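Catalase (Exiguobacterium oxidotolerans, PDB 2J2M) breaks hydrogen peroxide down to water and oxygen as a tetrameric haem-dependent catalase. Local coordinates at residues D245-Q248 / A249-G253; H452-T455 / V456-A459. All blocks are in the same frame, centred on the assembly; numbering follows the deposited sequence.

In the fold
Interactions 1 and 2 are both short helical stretches of about two turns, but they sit in different parts of the subunit: their centres are 45 Å apart and their nearest atoms about 33 Å, so they do not touch. Interaction 1 closes helix 241-251, which packs on strand 59-68 of the antiparallel sheet that forms the catalase beta-barrel; the side chain of Thr246 lies about 13 Å from a bound haem. Interaction 2 opens helix 453-466 in the C-terminal helical region, its centre about 31 Å from the centre of the chain. Both stretches also meet other subunits: 245-253 reaches the second, 452-459 the third.

Interaction 1 (D245-Q248 / A249-G253); sequences DTFQ and AIENG
Four successive i to i+4 amide bonds join Asp245-Gln248 to Ala249-Gly253, from Ala249 N to Asp245 O at 3.1 Å, through a weak one from Ile250 N to Thr246 O, to Asn252 N on Gln248 O at 2.7 Å. One helical turn apart, Phe247 and Glu251 run side by side. The aliphatic part of the glutamate meets the ring obliquely, with CG 4.0 Å from Phe247 CE1, and the carboxylate plane is turned 23° from the ring plane. Phe247 reaches it because CG stands anti to the backbone N (chi1 -170°), while the glutamate chain bends at chi2. Glu251 OE2 accepts a hydrogen bond from Asn302 ND2, which also binds Phe247 O, so one amide ties the pair to strand 292-302. The helix ends in a Schellman motif: Gly253, with positive phi easily adopted by glycine, sends its N to Ile250 O at 3.2 Å. Asn252 lies alongside Gln248 O, chi1 -68° placing CG beside its backbone N; that N, not ND2, makes the bond. On the buried side, Ile250 lays CG1 3.5 Å from Thr246 O and packs on Ala62, while Phe247 touches Phe60, hydrophobic groups suited to the face against strand 59-68. Thr246 also touches Phe60, its hydroxyl bonded to Ala242 O. The small Ala249 fits close to the backbone beside Arg191, whose NH1 salt-bridges Asp245 OD1; OD2 hydrogen-bonds to Ser189 OG.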
ATOM      1  N   ASP A 245      34.308  -1.737   3.530  1.00 12.72           N
ATOM      2  CA  ASP A 245      35.470  -0.860   3.688  1.00 13.73           C
ATOM      3  C   ASP A 245      35.102   0.484   4.332  1.00 13.87           C
ATOM      4  O   ASP A 245      35.817   0.964   5.207  1.00 13.88           O
ATOM      5  CB  ASP A 245      36.183  -0.637   2.329  1.00 14.00           C
ATOM      6  CG  ASP A 245      37.228   0.484   2.381  1.00 14.25           C
ATOM      7  OD1 ASP A 245      38.327   0.265   2.909  1.00 14.56           O
ATOM      8  OD2 ASP A 245      36.956   1.599   1.895  1.00 17.28           O
ATOM      9  N   THR A 246      33.983   1.076   3.899  1.00 13.80           N
ATOM     10  CA  THR A 246      33.526   2.362   4.455  1.00 13.58           C
ATOM     11  C   THR A 246      33.001   2.208   5.883  1.00 13.88           C
ATOM     12  O   THR A 246      33.210   3.099   6.737  1.00 13.63           O
ATOM     13  CB  THR A 246      32.440   3.072   3.575  1.00 13.07           C
ATOM     14  OG1 THR A 246      32.794   2.989   2.195  1.00 12.47           O
ATOM     15  CG2 THR A 246      32.331   4.538   3.941  1.00 12.39           C
ATOM     16  N   PHE A 247      32.301   1.101   6.139  1.00 13.32           N
ATOM     17  CA  PHE A 247      31.890   0.809   7.511  1.00 13.81           C
ATOM     18  C   PHE A 247      33.077   0.620   8.473  1.00 14.39           C
ATOM     19  O   PHE A 247      33.065   1.183   9.570  1.00 15.04           O
ATOM     20  CB  PHE A 247      30.954  -0.392   7.601  1.00 12.95           C
ATOM     21  CG  PHE A 247      30.329  -0.552   8.955  1.00 12.17           C
ATOM     22  CD1 PHE A 247      31.035  -1.148  10.007  1.00 11.16           C
ATOM     23  CD2 PHE A 247      29.041  -0.104   9.190  1.00  9.15           C
ATOM     24  CE1 PHE A 247      30.466  -1.277  11.263  1.00  9.52           C
ATOM     25  CE2 PHE A 247      28.464  -0.249  10.443  1.00  9.45           C
ATOM     26  CZ  PHE A 247      29.180  -0.832  11.483  1.00  9.32           C
ATOM     27  N   GLN A 248      34.079  -0.158   8.069  1.00 14.82           N
ATOM     28  CA  GLN A 248      35.258  -0.411   8.906  1.00 16.01           C
ATOM     29  C   GLN A 248      36.085   0.857   9.189  1.00 15.87           C
ATOM     30  O   GLN A 248      36.488   1.097  10.325  1.00 16.04           O
ATOM     31  CB  GLN A 248      36.147  -1.509   8.286  1.00 16.54           C
ATOM     32  CG  GLN A 248      35.559  -2.935   8.359  1.00 19.03           C
ATOM     33  CD  GLN A 248      34.977  -3.258   9.737  1.00 23.26           C
ATOM     34  OE1 GLN A 248      33.772  -3.558   9.867  1.00 25.00           O
ATOM     35  NE2 GLN A 248      35.818  -3.177  10.774  1.00 21.33           N
ATOM     36  N   ALA A 249      36.330   1.658   8.152  1.00 15.82           N
ATOM     37  CA  ALA A 249      37.029   2.934   8.284  1.00 16.06           C
ATOM     38  C   ALA A 249      36.402   3.855   9.325  1.00 16.52           C
ATOM     39  O   ALA A 249      37.112   4.486  10.091  1.00 16.34           O
ATOM     40  CB  ALA A 249      37.108   3.642   6.937  1.00 16.02           C
ATOM     41  N   ILE A 250      35.077   3.951   9.348  1.00 17.34           N
ATOM     42  CA  ILE A 250      34.407   4.803  10.346  1.00 18.49           C
ATOM     43  C   ILE A 250      34.498   4.180  11.745  1.00 19.39           C
ATOM     44  O   ILE A 250      34.723   4.883  12.741  1.00 19.41           O
ATOM     45  CB  ILE A 250      32.928   5.098   9.977  1.00 18.20           C
ATOM     46  CG1 ILE A 250      32.855   5.981   8.725  1.00 17.56           C
ATOM     47  CG2 ILE A 250      32.221   5.798  11.126  1.00 18.65           C
ATOM     48  CD1 ILE A 250      31.516   5.960   8.004  1.00 13.23           C
ATOM     49  N   GLU A 251      34.342   2.857  11.801  1.00 20.12           N
ATOM     50  CA  GLU A 251      34.367   2.118  13.054  1.00 21.04           C
ATOM     51  C   GLU A 251      35.763   2.151  13.675  1.00 20.95           C
ATOM     52  O   GLU A 251      35.894   2.144  14.899  1.00 20.97           O
ATOM     53  CB  GLU A 251      33.886   0.664  12.834  1.00 21.42           C
ATOM     54  CG  GLU A 251      33.094   0.070  14.010  1.00 23.00           C
ATOM     55  CD  GLU A 251      32.010   1.013  14.582  1.00 25.01           C
ATOM     56  OE1 GLU A 251      31.839   1.012  15.828  1.00 27.25           O
ATOM     57  OE2 GLU A 251      31.334   1.749  13.810  1.00 21.87           O
ATOM     58  N   ASN A 252      36.785   2.179  12.818  1.00 20.98           N
ATOM     59  CA  ASN A 252      38.194   2.252  13.232  1.00 21.24           C
ATOM     60  C   ASN A 252      38.691   3.683  13.524  1.00 21.18           C
ATOM     61  O   ASN A 252      39.832   3.876  13.960  1.00 20.85           O
ATOM     62  CB  ASN A 252      39.096   1.639  12.150  1.00 21.36           C
ATOM     63  CG  ASN A 252      38.924   0.131  12.006  1.00 22.06           C
ATOM     64  OD1 ASN A 252      38.407  -0.556  12.902  1.00 22.98           O
ATOM     65  ND2 ASN A 252      39.375  -0.393  10.874  1.00 20.71           N
ATOM     66  N   GLY A 253      37.847   4.681  13.252  1.00 20.90           N
ATOM     67  CA  GLY A 253      38.201   6.080  13.487  1.00 19.96           C
ATOM     68  C   GLY A 253      39.072   6.677  12.396  1.00 19.42           C
ATOM     69  O   GLY A 253      39.738   7.677  12.617  1.00 20.13           O
TER

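Interaction 2 (H452-T455 / V456-A459)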
ATOM      1  N   HIS A 452      24.464  -6.481 -32.731  1.00 15.93           N
ATOM      2  CA  HIS A 452      23.894  -5.821 -33.881  1.00 16.54           C
ATOM      3  C   HIS A 452      24.953  -4.900 -34.441  1.00 17.27           C
ATOM      4  O   HIS A 452      25.370  -3.943 -33.782  1.00 16.62           O
ATOM      5  CB  HIS A 452      22.633  -5.049 -33.489  1.00 16.57           C
ATOM      6  CG  HIS A 452      21.437  -5.923 -33.258  1.00 17.31           C
ATOM      7  ND1 HIS A 452      21.242  -6.628 -32.086  1.00 17.81           N
ATOM      8  CD2 HIS A 452      20.373  -6.204 -34.049  1.00 16.17           C
ATOM      9  CE1 HIS A 452      20.111  -7.308 -32.168  1.00 17.35           C
ATOM     10  NE2 HIS A 452      19.566  -7.071 -33.350  1.00 16.62           N
ATOM     11  N   GLU A 453      25.388  -5.205 -35.665  1.00 18.12           N
ATOM     12  CA  GLU A 453      26.467  -4.469 -36.324  1.00 19.72           C
ATOM     13  C   GLU A 453      26.221  -2.946 -36.426  1.00 18.40           C
ATOM     14  O   GLU A 453      27.106  -2.151 -36.099  1.00 18.47           O
ATOM     15  CB  GLU A 453      26.765  -5.064 -37.709  1.00 19.41           C
ATOM     16  CG  GLU A 453      28.130  -4.637 -38.261  1.00 23.21           C
ATOM     17  CD  GLU A 453      28.364  -5.041 -39.737  1.00 24.64           C
ATOM     18  OE1 GLU A 453      27.533  -5.822 -40.299  1.00 28.35           O
ATOM     19  OE2 GLU A 453      29.388  -4.559 -40.319  1.00 28.12           O
ATOM     20  N   ASN A 454      25.030  -2.551 -36.862  1.00 17.23           N
ATOM     21  CA  ASN A 454      24.709  -1.126 -36.991  1.00 16.78           C
ATOM     22  C   ASN A 454      24.947  -0.321 -35.690  1.00 16.19           C
ATOM     23  O   ASN A 454      25.450   0.812 -35.730  1.00 16.25           O
ATOM     24  CB  ASN A 454      23.281  -0.939 -37.498  1.00 16.36           C
ATOM     25  CG  ASN A 454      23.014   0.478 -37.972  1.00 18.03           C
ATOM     26  OD1 ASN A 454      22.383   1.274 -37.261  1.00 18.31           O
ATOM     27  ND2 ASN A 454      23.501   0.811 -39.175  1.00 18.38           N
ATOM     28  N   THR A 455      24.609  -0.920 -34.548  1.00 14.99           N
ATOM     29  CA  THR A 455      24.858  -0.303 -33.243  1.00 14.39           C
ATOM     30  C   THR A 455      26.355  -0.103 -32.985  1.00 14.38           C
ATOM     31  O   THR A 455      26.770   0.985 -32.576  1.00 14.58           O
ATOM     32  CB  THR A 455      24.203  -1.115 -32.103  1.00 14.00           C
ATOM     33  OG1 THR A 455      22.791  -1.143 -32.309  1.00 11.98           O
ATOM     34  CG2 THR A 455      24.509  -0.499 -30.727  1.00 14.09           C
ATOM     35  N   VAL A 456      27.163  -1.137 -33.239  1.00 14.40           N
ATOM     36  CA  VAL A 456      28.630  -1.017 -33.129  1.00 14.39           C
ATOM     37  C   VAL A 456      29.193   0.100 -34.016  1.00 14.85           C
ATOM     38  O   VAL A 456      29.906   0.971 -33.519  1.00 15.02           O
ATOM     39  CB  VAL A 456      29.370  -2.352 -33.409  1.00 14.45           C
ATOM     40  CG1 VAL A 456      30.855  -2.191 -33.149  1.00 12.82           C
ATOM     41  CG2 VAL A 456      28.802  -3.475 -32.538  1.00 13.54           C
ATOM     42  N   LEU A 457      28.853   0.069 -35.313  1.00 15.27           N
ATOM     43  CA  LEU A 457      29.207   1.112 -36.291  1.00 15.66           C
ATOM     44  C   LEU A 457      28.845   2.508 -35.764  1.00 15.79           C
ATOM     45  O   LEU A 457      29.673   3.433 -35.781  1.00 15.95           O
ATOM     46  CB  LEU A 457      28.442   0.868 -37.602  1.00 15.77           C
ATOM     47  CG  LEU A 457      28.912   1.336 -38.991  1.00 16.97           C
ATOM     48  CD1 LEU A 457      27.750   1.932 -39.799  1.00 14.55           C
ATOM     49  CD2 LEU A 457      30.122   2.288 -38.989  1.00 15.66           C
ATOM     50  N   LEU A 458      27.606   2.650 -35.293  1.00 15.81           N
ATOM     51  CA  LEU A 458      27.133   3.922 -34.756  1.00 16.36           C
ATOM     52  C   LEU A 458      27.935   4.317 -33.513  1.00 15.97           C
ATOM     53  O   LEU A 458      28.255   5.484 -33.336  1.00 15.99           O
ATOM     54  CB  LEU A 458      25.640   3.862 -34.410  1.00 16.92           C
ATOM     55  CG  LEU A 458      24.690   4.958 -34.912  1.00 19.54           C
ATOM     56  CD1 LEU A 458      23.406   4.974 -34.085  1.00 20.15           C
ATOM     57  CD2 LEU A 458      25.319   6.370 -34.969  1.00 21.96           C
ATOM     58  N   ALA A 459      28.266   3.355 -32.654  1.00 15.60           N
ATOM     59  CA  ALA A 459      29.053   3.685 -31.466  1.00 15.32           C
ATOM     60  C   ALA A 459      30.413   4.245 -31.866  1.00 15.24           C
ATOM     61  O   ALA A 459      30.801   5.298 -31.386  1.00 14.55           O
ATOM     62  CB  ALA A 459      29.199   2.494 -30.541  1.00 14.70           C
TER
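Leu458 directs its CB toward the preceding turn, 3.3 Å from Asn454 O, and the CB of Ala459 lies 3.5 Å from Thr455 O. All four later residues, Val456 to Ala459, rest their CB atoms in this way on carbonyl oxygens of the turn before. Val456 is turned with CG1 anti to the backbone N (chi1 -175°), which leaves CG2 beside that N and 3.7 Å from His452 O. Asn454 and Leu457 approach loosely, the amide ND2 4.4 Å from the leucine CD1. These are the first two turns of helix 453-466 in the C-terminal helical region, with His452 at the N-cap position. Its carbonyl accepts a weak bond from Val456 N, whereas Leu457 N meets Glu453 O at 2.9 Å and 172°, and Ala459 N reaches Thr455 O at 2.8 Å. The side chains divide by face. Thr455, Leu458 and Ala459 touch helix 160-169, where Thr168 meets all three and the short alanine and threonine suit a close approach; Leu457 extends instead to Ile482 and Phe485 near the modelled C-terminal end. Polar ends serve longer-range ties: His452 ND1 is hydrogen-bonded to Asp161 OD1, and Thr455 OG1 to Arg387 NH2 of the third subunit, the same arginine that packs on the imidazole-bearing side chain of His452.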